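Local coordinates for protein prolyl oligopeptidase (Novosphingobium capsulatum, PDB 1YR2) that probably hydrolyses oligopeptides after proline, and less readily after alanine, as a serine endopeptidase of family S9A, at residues A[279-284]-A[326-331]; A[272-277]-A[320-325]; A[296-301]-A[310-315]; A[343-348]-A[356-361]; A[167-172]-A[214-219]. All coordinates share one frame; numbering follows the deposited sequence.

Contact 1: residues A[279-284]-A[326-331]; sequences GRWVVI and VGDQLW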
# COMPACT_ATOMS: atom_id res chain seq x y z
N GLY A 279 22.25 2.14 -24.16
CA GLY A 279 22.26 3.42 -24.82
C GLY A 279 21.80 3.39 -26.27
O GLY A 279 21.88 4.42 -26.96
N ARG A 280 21.27 2.26 -26.70
CA ARG A 280 20.99 2.02 -28.11
C ARG A 280 19.66 2.55 -28.65
O ARG A 280 19.53 2.76 -29.86
CB ARG A 280 21.07 0.52 -28.39
CG ARG A 280 22.50 -0.02 -28.49
CD ARG A 280 22.54 -1.51 -28.60
NE ARG A 280 22.93 -2.12 -29.89
CZ ARG A 280 22.62 -1.71 -31.10
NH1 ARG A 280 21.94 -0.61 -31.32
NH2 ARG A 280 23.00 -2.41 -32.14
N TRP A 281 18.66 2.68 -27.78
CA TRP A 281 17.30 3.08 -28.16
C TRP A 281 16.71 4.10 -27.19
O TRP A 281 16.80 3.92 -25.96
CB TRP A 281 16.40 1.87 -28.21
CG TRP A 281 16.70 1.00 -29.37
CD1 TRP A 281 17.52 -0.10 -29.39
CD2 TRP A 281 16.24 1.18 -30.72
NE1 TRP A 281 17.58 -0.61 -30.66
CE2 TRP A 281 16.82 0.17 -31.50
CE3 TRP A 281 15.37 2.10 -31.35
CZ2 TRP A 281 16.56 0.06 -32.88
CZ3 TRP A 281 15.15 2.00 -32.69
CH2 TRP A 281 15.72 0.97 -33.44
N VAL A 282 16.13 5.16 -27.76
CA VAL A 282 15.21 6.06 -27.03
C VAL A 282 13.80 5.49 -27.18
O VAL A 282 13.41 5.07 -28.27
CB VAL A 282 15.28 7.48 -27.60
CG1 VAL A 282 14.30 8.43 -26.97
CG2 VAL A 282 16.70 8.03 -27.45
N VAL A 283 13.06 5.46 -26.08
CA VAL A 283 11.70 4.97 -26.07
C VAL A 283 10.84 6.02 -25.42
O VAL A 283 11.08 6.48 -24.27
CB VAL A 283 11.58 3.64 -25.31
CG1 VAL A 283 10.15 3.11 -25.28
CG2 VAL A 283 12.53 2.62 -25.93
N ILE A 284 9.84 6.45 -26.16
CA ILE A 284 8.95 7.49 -25.68
C ILE A 284 7.57 6.86 -25.46
O ILE A 284 6.98 6.28 -26.37
CB ILE A 284 8.89 8.67 -26.66
CG1 ILE A 284 10.26 9.31 -26.76
CG2 ILE A 284 7.84 9.68 -26.20
CD1 ILE A 284 10.41 10.18 -27.91
N VAL A 326 18.18 -4.64 -24.83
CA VAL A 326 19.53 -5.17 -24.97
C VAL A 326 19.72 -5.28 -26.46
O VAL A 326 18.96 -5.98 -27.14
CB VAL A 326 19.71 -6.57 -24.36
CG1 VAL A 326 21.14 -7.10 -24.60
CG2 VAL A 326 19.39 -6.57 -22.93
N GLY A 327 20.69 -4.55 -26.99
CA GLY A 327 20.96 -4.62 -28.42
C GLY A 327 19.78 -4.00 -29.17
O GLY A 327 19.34 -2.91 -28.83
N ASP A 328 19.22 -4.70 -30.15
CA ASP A 328 18.08 -4.16 -30.89
C ASP A 328 16.79 -4.85 -30.51
O ASP A 328 15.84 -4.94 -31.29
CB ASP A 328 18.32 -4.27 -32.38
CG ASP A 328 19.32 -3.26 -32.90
OD1 ASP A 328 19.47 -2.17 -32.28
OD2 ASP A 328 19.93 -3.47 -33.97
N GLN A 329 16.77 -5.38 -29.29
CA GLN A 329 15.56 -5.96 -28.71
C GLN A 329 15.13 -5.16 -27.48
O GLN A 329 15.94 -4.84 -26.64
CB GLN A 329 15.81 -7.43 -28.35
CG GLN A 329 16.02 -8.27 -29.62
CD GLN A 329 16.27 -9.71 -29.37
OE1 GLN A 329 16.81 -10.08 -28.32
NE2 GLN A 329 15.87 -10.55 -30.33
N LEU A 330 13.84 -4.90 -27.40
CA LEU A 330 13.22 -4.20 -26.29
C LEU A 330 12.17 -5.09 -25.63
O LEU A 330 11.47 -5.83 -26.30
CB LEU A 330 12.52 -2.96 -26.84
CG LEU A 330 13.31 -1.94 -27.65
CD1 LEU A 330 12.40 -0.76 -27.98
CD2 LEU A 330 14.54 -1.45 -26.93
N TRP A 331 11.98 -4.98 -24.33
CA TRP A 331 10.95 -5.74 -23.64
C TRP A 331 9.95 -4.77 -23.02
O TRP A 331 10.35 -3.77 -22.48
CB TRP A 331 11.56 -6.57 -22.52
CG TRP A 331 12.25 -7.79 -23.07
CD1 TRP A 331 11.74 -9.04 -23.14
CD2 TRP A 331 13.55 -7.85 -23.65
NE1 TRP A 331 12.65 -9.90 -23.71
CE2 TRP A 331 13.78 -9.20 -24.01
CE3 TRP A 331 14.58 -6.93 -23.82
CZ2 TRP A 331 14.96 -9.64 -24.62
CZ3 TRP A 331 15.78 -7.38 -24.43
CH2 TRP A 331 15.94 -8.72 -24.82

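Contact 2: residues A[272-277]-A[320-325]; sequences GASVSS and WDFVDG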
# COMPACT_ATOMS: atom_id res chain seq x y z
N GLY A 272 6.88 10.90 -22.09
CA GLY A 272 8.03 10.65 -21.21
C GLY A 272 9.06 9.84 -22.00
O GLY A 272 8.71 8.97 -22.84
N ALA A 273 10.34 10.11 -21.77
CA ALA A 273 11.40 9.47 -22.54
C ALA A 273 12.30 8.63 -21.64
O ALA A 273 12.65 9.07 -20.56
CB ALA A 273 12.26 10.54 -23.22
N SER A 274 12.67 7.47 -22.12
CA SER A 274 13.63 6.57 -21.49
C SER A 274 14.65 6.17 -22.53
O SER A 274 14.43 6.39 -23.71
CB SER A 274 12.95 5.28 -20.98
OG SER A 274 11.93 5.62 -20.09
N VAL A 275 15.77 5.60 -22.07
CA VAL A 275 16.85 5.12 -22.93
C VAL A 275 17.20 3.76 -22.41
O VAL A 275 17.27 3.52 -21.20
CB VAL A 275 18.09 6.06 -22.93
CG1 VAL A 275 19.12 5.59 -23.89
CG2 VAL A 275 17.72 7.49 -23.29
N SER A 276 17.38 2.84 -23.32
CA SER A 276 17.81 1.51 -22.94
C SER A 276 19.19 1.58 -22.25
O SER A 276 19.97 2.53 -22.47
CB SER A 276 17.79 0.53 -24.13
OG SER A 276 18.63 0.93 -25.20
N SER A 277 19.46 0.60 -21.39
CA SER A 277 20.65 0.64 -20.54
C SER A 277 21.98 0.64 -21.30
O SER A 277 22.94 1.21 -20.79
CB SER A 277 20.61 -0.49 -19.49
OG SER A 277 20.38 -1.75 -20.13
N TRP A 320 1.54 -0.52 -22.45
CA TRP A 320 2.83 -0.99 -22.95
C TRP A 320 3.91 -0.29 -22.14
O TRP A 320 4.30 0.83 -22.48
CB TRP A 320 3.02 -0.60 -24.41
CG TRP A 320 2.21 -1.38 -25.33
CD1 TRP A 320 0.95 -1.10 -25.75
CD2 TRP A 320 2.58 -2.62 -25.96
NE1 TRP A 320 0.50 -2.09 -26.59
CE2 TRP A 320 1.48 -3.02 -26.76
CE3 TRP A 320 3.74 -3.40 -25.98
CZ2 TRP A 320 1.50 -4.19 -27.55
CZ3 TRP A 320 3.75 -4.55 -26.70
CH2 TRP A 320 2.64 -4.94 -27.50
N ASP A 321 4.35 -0.92 -21.06
CA ASP A 321 5.30 -0.33 -20.11
C ASP A 321 6.71 -0.84 -20.50
O ASP A 321 6.95 -2.06 -20.51
CB ASP A 321 5.06 -0.82 -18.69
CG ASP A 321 3.80 -0.22 -18.06
OD1 ASP A 321 3.32 0.86 -18.47
OD2 ASP A 321 3.28 -0.79 -17.11
N PHE A 322 7.62 0.08 -20.80
CA PHE A 322 8.97 -0.28 -21.26
C PHE A 322 9.78 -0.82 -20.09
O PHE A 322 9.83 -0.21 -19.07
CB PHE A 322 9.63 0.96 -21.83
CG PHE A 322 11.07 0.78 -22.25
CD1 PHE A 322 11.44 -0.22 -23.11
CD2 PHE A 322 12.04 1.66 -21.78
CE1 PHE A 322 12.76 -0.37 -23.47
CE2 PHE A 322 13.34 1.53 -22.17
CZ PHE A 322 13.68 0.53 -23.03
N VAL A 323 10.40 -1.97 -20.28
CA VAL A 323 11.24 -2.57 -19.25
C VAL A 323 12.69 -2.13 -19.47
O VAL A 323 13.21 -1.33 -18.69
CB VAL A 323 11.08 -4.10 -19.23
CG1 VAL A 323 11.95 -4.75 -18.19
CG2 VAL A 323 9.66 -4.49 -18.96
N ASP A 324 13.32 -2.65 -20.53
CA ASP A 324 14.65 -2.26 -20.94
C ASP A 324 14.89 -2.83 -22.33
O ASP A 324 14.04 -3.55 -22.88
CB ASP A 324 15.68 -2.80 -19.92
CG ASP A 324 17.02 -2.04 -19.92
OD1 ASP A 324 17.29 -1.10 -20.73
OD2 ASP A 324 17.87 -2.34 -19.07
N GLY A 325 16.05 -2.50 -22.90
CA GLY A 325 16.50 -3.04 -24.16
C GLY A 325 17.89 -3.63 -24.02
O GLY A 325 18.64 -3.23 -23.16
O HOH W 1 21.12 -3.09 -22.17

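Contact 3: residues A[296-301]-A[310-315]; sequences VHVARV and TALIPD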
# COMPACT_ATOMS: atom_id res chain seq x y z
N VAL A 296 3.71 4.15 -28.00
CA VAL A 296 5.15 3.96 -27.90
C VAL A 296 5.77 4.41 -29.19
O VAL A 296 5.34 3.93 -30.27
CB VAL A 296 5.54 2.45 -27.60
CG1 VAL A 296 7.09 2.31 -27.47
CG2 VAL A 296 4.88 1.95 -26.33
N HIS A 297 6.74 5.33 -29.10
CA HIS A 297 7.60 5.69 -30.20
C HIS A 297 9.06 5.35 -29.86
O HIS A 297 9.44 5.35 -28.67
CB HIS A 297 7.51 7.18 -30.52
CG HIS A 297 6.20 7.60 -31.10
ND1 HIS A 297 5.04 7.65 -30.36
CD2 HIS A 297 5.85 7.94 -32.37
CE1 HIS A 297 4.04 8.04 -31.14
NE2 HIS A 297 4.51 8.21 -32.37
N VAL A 298 9.86 5.00 -30.87
CA VAL A 298 11.26 4.62 -30.64
C VAL A 298 12.18 5.37 -31.60
O VAL A 298 11.76 5.80 -32.66
CB VAL A 298 11.51 3.10 -30.76
CG1 VAL A 298 10.68 2.38 -29.72
CG2 VAL A 298 11.22 2.59 -32.16
N ALA A 299 13.43 5.54 -31.20
CA ALA A 299 14.43 6.13 -32.06
C ALA A 299 15.73 5.46 -31.79
O ALA A 299 16.17 5.34 -30.66
CB ALA A 299 14.57 7.60 -31.82
N ARG A 300 16.37 5.05 -32.86
CA ARG A 300 17.70 4.46 -32.81
C ARG A 300 18.80 5.51 -32.49
O ARG A 300 18.89 6.58 -33.11
CB ARG A 300 17.99 3.77 -34.15
CG ARG A 300 19.31 3.08 -34.24
CD ARG A 300 19.56 2.48 -35.65
NE ARG A 300 18.55 1.48 -35.98
CZ ARG A 300 18.69 0.16 -35.86
NH1 ARG A 300 19.83 -0.39 -35.44
NH2 ARG A 300 17.68 -0.63 -36.19
N VAL A 301 19.68 5.16 -31.56
CA VAL A 301 20.84 6.00 -31.22
C VAL A 301 22.08 5.35 -31.84
O VAL A 301 22.34 4.16 -31.65
CB VAL A 301 21.02 6.13 -29.71
CG1 VAL A 301 22.16 7.08 -29.37
CG2 VAL A 301 19.74 6.59 -29.05
N THR A 310 10.08 6.94 -34.69
CA THR A 310 8.99 6.22 -35.38
C THR A 310 8.05 5.60 -34.41
O THR A 310 8.41 5.25 -33.30
CB THR A 310 9.51 5.08 -36.23
OG1 THR A 310 10.49 4.36 -35.48
CG2 THR A 310 10.22 5.57 -37.50
N ALA A 311 6.82 5.43 -34.85
CA ALA A 311 5.77 4.90 -34.01
C ALA A 311 5.89 3.40 -33.96
O ALA A 311 5.93 2.76 -34.99
CB ALA A 311 4.41 5.28 -34.62
N LEU A 312 5.94 2.82 -32.77
CA LEU A 312 5.92 1.36 -32.65
C LEU A 312 4.51 0.89 -32.31
O LEU A 312 4.04 -0.07 -32.85
CB LEU A 312 6.88 0.96 -31.55
CG LEU A 312 7.83 -0.23 -31.58
CD1 LEU A 312 8.06 -0.76 -30.18
CD2 LEU A 312 7.49 -1.32 -32.59
N ILE A 313 3.87 1.53 -31.35
CA ILE A 313 2.48 1.28 -30.97
C ILE A 313 1.79 2.63 -31.17
O ILE A 313 1.91 3.51 -30.35
CB ILE A 313 2.39 0.86 -29.47
CG1 ILE A 313 3.16 -0.43 -29.18
CG2 ILE A 313 0.90 0.79 -28.99
CD1 ILE A 313 2.67 -1.68 -29.89
N PRO A 314 1.18 2.86 -32.33
CA PRO A 314 0.69 4.21 -32.66
C PRO A 314 -0.63 4.64 -32.02
O PRO A 314 -0.93 5.84 -32.01
CB PRO A 314 0.54 4.16 -34.19
CG PRO A 314 0.45 2.72 -34.55
CD PRO A 314 1.07 1.93 -33.44
N ASP A 315 -1.44 3.71 -31.55
CA ASP A 315 -2.77 4.05 -31.04
C ASP A 315 -2.86 3.82 -29.54
O ASP A 315 -2.11 3.03 -28.96
CB ASP A 315 -3.87 3.26 -31.76
CG ASP A 315 -3.83 3.42 -33.26
OD1 ASP A 315 -3.80 4.59 -33.75
OD2 ASP A 315 -3.80 2.43 -34.05

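Contact 4: residues A[343-348]-A[356-361]; sequences IVRVDL and DTVVPE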
# COMPACT_ATOMS: atom_id res chain seq x y z
N ILE A 343 4.48 -10.35 -21.15
CA ILE A 343 5.76 -9.77 -21.55
C ILE A 343 5.99 -9.98 -23.04
O ILE A 343 6.02 -11.11 -23.51
CB ILE A 343 6.88 -10.42 -20.74
CG1 ILE A 343 6.61 -10.18 -19.24
CG2 ILE A 343 8.22 -9.74 -21.11
CD1 ILE A 343 7.59 -10.84 -18.35
N VAL A 344 6.19 -8.87 -23.73
CA VAL A 344 6.43 -8.84 -25.17
C VAL A 344 7.84 -8.33 -25.47
O VAL A 344 8.29 -7.28 -24.97
CB VAL A 344 5.38 -7.97 -25.89
CG1 VAL A 344 5.66 -7.91 -27.38
CG2 VAL A 344 4.00 -8.52 -25.69
N ARG A 345 8.51 -9.08 -26.32
CA ARG A 345 9.83 -8.70 -26.86
C ARG A 345 9.66 -8.13 -28.24
O ARG A 345 9.06 -8.76 -29.10
CB ARG A 345 10.73 -9.88 -26.91
CG ARG A 345 12.17 -9.55 -27.34
CD ARG A 345 13.08 -10.75 -27.45
NE ARG A 345 12.60 -11.60 -28.53
CZ ARG A 345 12.88 -12.87 -28.71
NH1 ARG A 345 13.71 -13.54 -27.93
NH2 ARG A 345 12.31 -13.47 -29.73
N VAL A 346 10.13 -6.92 -28.46
CA VAL A 346 10.09 -6.34 -29.81
C VAL A 346 11.51 -6.31 -30.38
O VAL A 346 12.41 -5.75 -29.77
CB VAL A 346 9.56 -4.95 -29.72
CG1 VAL A 346 9.47 -4.30 -31.09
CG2 VAL A 346 8.23 -5.00 -29.09
N ASP A 347 11.71 -6.95 -31.51
CA ASP A 347 13.00 -6.98 -32.22
C ASP A 347 12.98 -5.96 -33.34
O ASP A 347 12.09 -5.97 -34.20
CB ASP A 347 13.22 -8.37 -32.78
CG ASP A 347 14.64 -8.58 -33.29
OD1 ASP A 347 15.05 -7.85 -34.20
OD2 ASP A 347 15.40 -9.46 -32.84
N LEU A 348 13.91 -5.01 -33.27
CA LEU A 348 13.99 -3.95 -34.25
C LEU A 348 15.17 -4.07 -35.18
O LEU A 348 15.53 -3.08 -35.80
CB LEU A 348 14.09 -2.63 -33.48
CG LEU A 348 12.93 -2.36 -32.52
CD1 LEU A 348 13.24 -1.23 -31.54
CD2 LEU A 348 11.66 -2.05 -33.24
N ASP A 356 7.08 -10.57 -30.24
CA ASP A 356 7.02 -11.95 -29.76
C ASP A 356 6.58 -11.91 -28.29
O ASP A 356 7.21 -11.25 -27.50
CB ASP A 356 8.37 -12.68 -29.87
CG ASP A 356 8.81 -12.93 -31.31
OD1 ASP A 356 8.09 -13.63 -32.05
OD2 ASP A 356 9.89 -12.50 -31.78
N THR A 357 5.51 -12.61 -27.93
CA THR A 357 5.11 -12.71 -26.54
C THR A 357 6.00 -13.75 -25.90
O THR A 357 5.91 -14.87 -26.24
CB THR A 357 3.66 -13.12 -26.45
OG1 THR A 357 2.88 -12.04 -26.99
CG2 THR A 357 3.21 -13.31 -25.00
N VAL A 358 6.95 -13.35 -25.06
CA VAL A 358 7.91 -14.32 -24.53
C VAL A 358 7.44 -14.93 -23.22
O VAL A 358 7.84 -16.05 -22.84
CB VAL A 358 9.32 -13.72 -24.40
CG1 VAL A 358 9.97 -13.53 -25.79
CG2 VAL A 358 9.31 -12.39 -23.62
N VAL A 359 6.57 -14.22 -22.52
CA VAL A 359 5.90 -14.75 -21.32
C VAL A 359 4.44 -14.40 -21.48
O VAL A 359 4.08 -13.22 -21.38
CB VAL A 359 6.43 -14.14 -20.00
CG1 VAL A 359 5.76 -14.82 -18.79
CG2 VAL A 359 7.93 -14.31 -19.88
N PRO A 360 3.60 -15.41 -21.70
CA PRO A 360 2.20 -15.16 -21.96
C PRO A 360 1.48 -14.81 -20.68
O PRO A 360 2.03 -15.01 -19.59
CB PRO A 360 1.70 -16.48 -22.53
CG PRO A 360 2.61 -17.53 -21.92
CD PRO A 360 3.91 -16.86 -21.69
N GLU A 361 0.29 -14.24 -20.85
CA GLU A 361 -0.58 -13.94 -19.74
C GLU A 361 -0.74 -15.18 -18.88
O GLU A 361 -0.96 -16.28 -19.39
CB GLU A 361 -1.95 -13.43 -20.25
CG GLU A 361 -2.82 -12.84 -19.18
CD GLU A 361 -4.21 -12.49 -19.70
OE1 GLU A 361 -4.60 -12.99 -20.78
OE2 GLU A 361 -4.89 -11.71 -19.02
O HOH W 2 10.94 -10.23 -30.64

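Contact 5: residues A[167-172]-A[214-219]; sequences AWAASD and LAWLGN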
# COMPACT_ATOMS: atom_id res chain seq x y z
N ALA A 167 13.39 13.66 -8.16
CA ALA A 167 13.97 12.50 -8.85
C ALA A 167 15.46 12.68 -9.07
O ALA A 167 15.95 13.81 -9.03
CB ALA A 167 13.28 12.30 -10.21
N TRP A 168 16.19 11.57 -9.30
CA TRP A 168 17.62 11.66 -9.58
C TRP A 168 18.00 10.52 -10.55
O TRP A 168 17.31 9.54 -10.57
CB TRP A 168 18.49 11.60 -8.33
CG TRP A 168 18.28 10.43 -7.46
CD1 TRP A 168 17.42 10.35 -6.43
CD2 TRP A 168 18.94 9.15 -7.53
NE1 TRP A 168 17.49 9.11 -5.84
CE2 TRP A 168 18.41 8.35 -6.50
CE3 TRP A 168 19.93 8.62 -8.32
CZ2 TRP A 168 18.83 7.05 -6.25
CZ3 TRP A 168 20.37 7.30 -8.08
CH2 TRP A 168 19.81 6.54 -7.05
N ALA A 169 19.06 10.72 -11.31
CA ALA A 169 19.56 9.75 -12.25
C ALA A 169 21.04 9.99 -12.41
O ALA A 169 21.48 11.08 -12.77
CB ALA A 169 18.86 9.86 -13.56
N ALA A 170 21.82 8.95 -12.15
CA ALA A 170 23.23 8.99 -12.44
C ALA A 170 23.46 8.73 -13.94
O ALA A 170 22.75 7.92 -14.57
CB ALA A 170 23.95 7.99 -11.62
N SER A 171 24.50 9.35 -14.49
CA SER A 171 24.91 9.11 -15.87
C SER A 171 25.38 7.67 -16.09
O SER A 171 25.67 6.92 -15.13
CB SER A 171 26.01 10.12 -16.30
OG SER A 171 27.21 9.96 -15.55
N ASP A 172 25.49 7.28 -17.35
CA ASP A 172 25.80 5.88 -17.68
C ASP A 172 27.12 5.43 -17.08
O ASP A 172 27.27 4.27 -16.65
CB ASP A 172 25.81 5.65 -19.21
CG ASP A 172 24.41 5.63 -19.82
OD1 ASP A 172 23.39 5.77 -19.08
OD2 ASP A 172 24.21 5.48 -21.06
N LEU A 214 13.98 11.56 -16.28
CA LEU A 214 15.33 12.03 -16.42
C LEU A 214 15.97 10.83 -17.07
O LEU A 214 15.94 9.72 -16.51
CB LEU A 214 15.98 12.26 -15.06
CG LEU A 214 15.38 13.32 -14.18
CD1 LEU A 214 16.09 13.31 -12.84
CD2 LEU A 214 15.45 14.69 -14.83
N ALA A 215 16.50 11.00 -18.26
CA ALA A 215 17.12 9.85 -18.93
C ALA A 215 18.37 10.28 -19.62
O ALA A 215 18.34 11.10 -20.55
CB ALA A 215 16.18 9.24 -19.94
N TRP A 216 19.50 9.68 -19.23
CA TRP A 216 20.77 10.05 -19.82
C TRP A 216 20.92 9.39 -21.19
O TRP A 216 20.56 8.23 -21.39
CB TRP A 216 21.92 9.59 -18.91
CG TRP A 216 22.12 10.47 -17.70
CD1 TRP A 216 21.53 10.33 -16.48
CD2 TRP A 216 22.94 11.63 -17.61
NE1 TRP A 216 21.96 11.31 -15.62
CE2 TRP A 216 22.81 12.14 -16.30
CE3 TRP A 216 23.80 12.27 -18.50
CZ2 TRP A 216 23.49 13.27 -15.87
CZ3 TRP A 216 24.47 13.38 -18.09
CH2 TRP A 216 24.33 13.87 -16.76
N LEU A 217 21.45 10.17 -22.13
CA LEU A 217 21.86 9.70 -23.43
C LEU A 217 23.37 9.69 -23.36
O LEU A 217 24.02 10.70 -23.55
CB LEU A 217 21.33 10.63 -24.49
CG LEU A 217 21.47 10.17 -25.92
CD1 LEU A 217 20.35 9.27 -26.32
CD2 LEU A 217 21.58 11.39 -26.84
N GLY A 218 23.91 8.55 -23.01
CA GLY A 218 25.33 8.42 -22.68
C GLY A 218 25.73 9.21 -21.45
O GLY A 218 24.99 9.23 -20.47
N ASN A 219 26.93 9.82 -21.47
CA ASN A 219 27.49 10.47 -20.28
C ASN A 219 27.41 11.98 -20.23
O ASN A 219 27.75 12.55 -19.20
CB ASN A 219 28.93 10.01 -20.09
CG ASN A 219 29.03 8.48 -20.10
OD1 ASN A 219 28.28 7.82 -19.40
ND2 ASN A 219 29.90 7.94 -20.88
O HOH W 3 22.49 6.06 -22.69

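Contact 1: residues A[279-284]-A[326-331]
The indole of Trp281 meets two oxygens of the opposing turn at its edge, near the ring plane: Asp328 OD1, and Gly327 O at 3.4 Å from CD1. The Arg280 guanidinium instead turns a face to the same turn, with Gly327 C and Asp328 OD1 over it. Trp281 NE1 donates to the anti lone pair of Asp328 OD1 over 2.9 Å, somewhat bent at 145°, with indole and carboxylate planes 77° apart. Arg280 NH1 lies 3.1 Å from the same Asp328 OD1, but that oxygen stands well off the guanidinium plane, so the salt bridge rests on charge and no N-H points at it. Arg280 CD lies 3.5 Å from Gly327 CA, in the type II' turn from Val326 to Gln329, and a bend at chi3 (109°) carries NE and the guanidinium on over the turn toward Asp328. Beyond this polar end, Leu330 splits its methyls: CD2 sits 4.0 Å from Trp281 CB, and CD1 meets Val283 CG2 tip to tip at 4.0 Å. The contact joins the second strands, 281-287 and 329-334, of adjacent propeller blades; Phe322 of strand 320-326 touches both Val283 and Leu330, while Val298 and Arg300 of strand 295-302 pack on Trp281.

Contact 2: residues A[272-277]-A[320-325]
Asp324 swings CG anti to its backbone N (chi1 -158°), and Ser277 holds OG in the crowded position between its own N and carbonyl carbon (chi1 52°); together these settings bring the carboxylate within bonding distance of both the N and the OG of Ser277. Ser277 N donates to the syn lone pair of Asp324 OD1 over 2.8 Å, at 156°, while Ser277 OG donates to Asp324 OD2, also over 2.8 Å, from above the carboxylate plane. One serine thus grips both oxygens, and a weak bond from Gly325 N to Asp324 OD1 further limits rotation of the group. A water extends the link, donating to Ser277 OG at 2.6 Å and to Gly325 O at 2.7 Å. Ser276 CB packs 3.7 Å from Gly325 N, and a CB on Gly325 would fall too near it; Ser276 OG accepts from Trp281 N. Farther along, Phe322, with CG anti to its backbone N, turns its ring edge to the end of strand 270-275 and the residue after it: CD2 lies 3.8 Å from Ser274 CB and CZ 4.2 Å from Ser276 CA. Strands 270-275 and 320-326 are the first strands of neighbouring blades, the position nearest the axis in a beta-propeller. Leu330 of strand 329-334 also packs on Phe322, and Pro416, from a loop, touches both Ser277 and Asp324.

Contact 3: residues A[296-301]-A[310-315]
A classic beta bulge interrupts the pairing of the last two strands of a propeller blade, with Leu312 and Ile313 both set against the single residue Val296. Val296 O accepts two backbone N-H groups, Leu312 N at 2.8 Å and Ile313 N at 3.0 Å, and Val296 N returns a nearly straight bond (166°) to Ile313 O. Beyond the bulge the antiparallel ladder is regular: Val298 N donates to Thr310 O over 2.8 Å, and Thr310 N donates back to Val298 O over 2.9 Å, both nearly along the C=O axis. Between these pairs, His297 CA approaches Thr310 O at 3.2 Å in a CA-H...O contact. The hairpin of strands 295-302 and 305-311 forms the outer half of its four-stranded blade, and the extra residue comes where the second strand turns a corner at Leu312. The backbone there (phi -99°, psi -46°) leaves the extended range, and Leu312 reaches over the hairpin, bringing CD1 4.1 Å from Val298 CG1. Val296 and Ile313 run alongside each other on one face of the sheet, their CB atoms 4.0 Å apart. On the other face the His297 ring meets Ala311 obliquely, CD2 3.5 Å from Ala311 CA, and also meets the ring of Phe261. Phe355 of strand 354-357, in the next blade, packs against both Leu312 and Ile313.

Contact 4: residues A[343-348]-A[356-361]
Ile343 O is held three ways: by Val358 N at 2.9 Å, by a weak but straight bond (177°) from Val359 N, and by a CA-H...O contact from Thr357 at 3.5 Å between Thr357 CA and Ile343 O. With Val358 and Val359 both opposite Ile343, this is a classic beta bulge between strands 342-347 and 354-357, the outer hairpin of a propeller blade. Past the bulge, Arg345 and Asp356 form a regular antiparallel hydrogen-bonded pair, Arg345 N donating to Asp356 O over 2.8 Å. Ile343, itself buried, divides its branches: CG2 packs on Val358 CG2 at 3.8 Å, while CD1 touches Val359 CG2 at 3.8 Å. An alanine here would probably weaken the packing beside the bulge, because the branches on both valines, and on Leu366 and Val369 of the next blade, would be gone. The Arg345 and Asp356 side chains run alongside each other, their planes 89° apart, and Arg345 NH2 makes a weak, 3.3 Å salt-bridge bond to Asp356 OD2 at the guanidinium edge. Val358 CG1 covers one guanidinium face, over its centre. A water accepting from Arg345 NE lies 2.7 Å from Asp356 OD2. The strand pairing therefore rests chiefly on backbone bonds and apolar packing; the weakly bonded, water-linked ion pair is likely to add only modest attraction.

Contact 5: residues A[167-172]-A[214-219]
Trp216 lays its indole flat against Ser171: Ser171 CA stands 3.5 Å from the centroid of the five-membered ring and only 3° off its normal, a CH-pi contact, and Ser171 CB covers the middle of the same face. At the ring edge Trp216 NE1 donates to Ala169 O over 2.9 Å; the N-H is straight (163°), although it comes from well above the carbonyl plane. Ser171 OG turns elsewhere, to Leu176 N. These residues join the first strands, 163-170 and 215-216, of two adjacent beta-propeller blades, bridging the seam by side chains instead of strand pairing. An alanine in place of Trp216 would probably weaken this seam, since the NE1 bond to Ala169 O and the indole face under Ser171 would be lost. Along the strands, Leu214 CD1 touches Ala167 CB at 4.0 Å and Leu214 CB touches Ala169 CB at the same 4.0 Å. At the far end a water donates to Asp172 OD2 at a short 2.4 Å and to Trp216 O, and accepts from Gly218 N at 2.9 Å. Asn219 OD1 sits 3.3 Å from Asp172 CB, and Leu176 and Ala178 of strand 176-183 also pack on the Trp216 indole.

Overall arrangement
All five contacts lie in the seven-bladed propeller. Contacts 1 and 2 span the same seam between two adjacent blades, their centres about 7 Å apart, through second and first strands respectively; contact 5 spans another seam, and Ala215 and Trp216 touch strand 270-275 of contact 2. These seams are held mainly through side chains, including bonds from side chain to backbone, with no strand ladder. Contacts 3 and 4 lie instead within single blades, where backbone ladders with matching bulges hold the outer hairpins; Leu312 of contact 3 packs on Val346 of contact 4. All are partly buried, but exposed residues enter only at the outer strands of contacts 3 and 4.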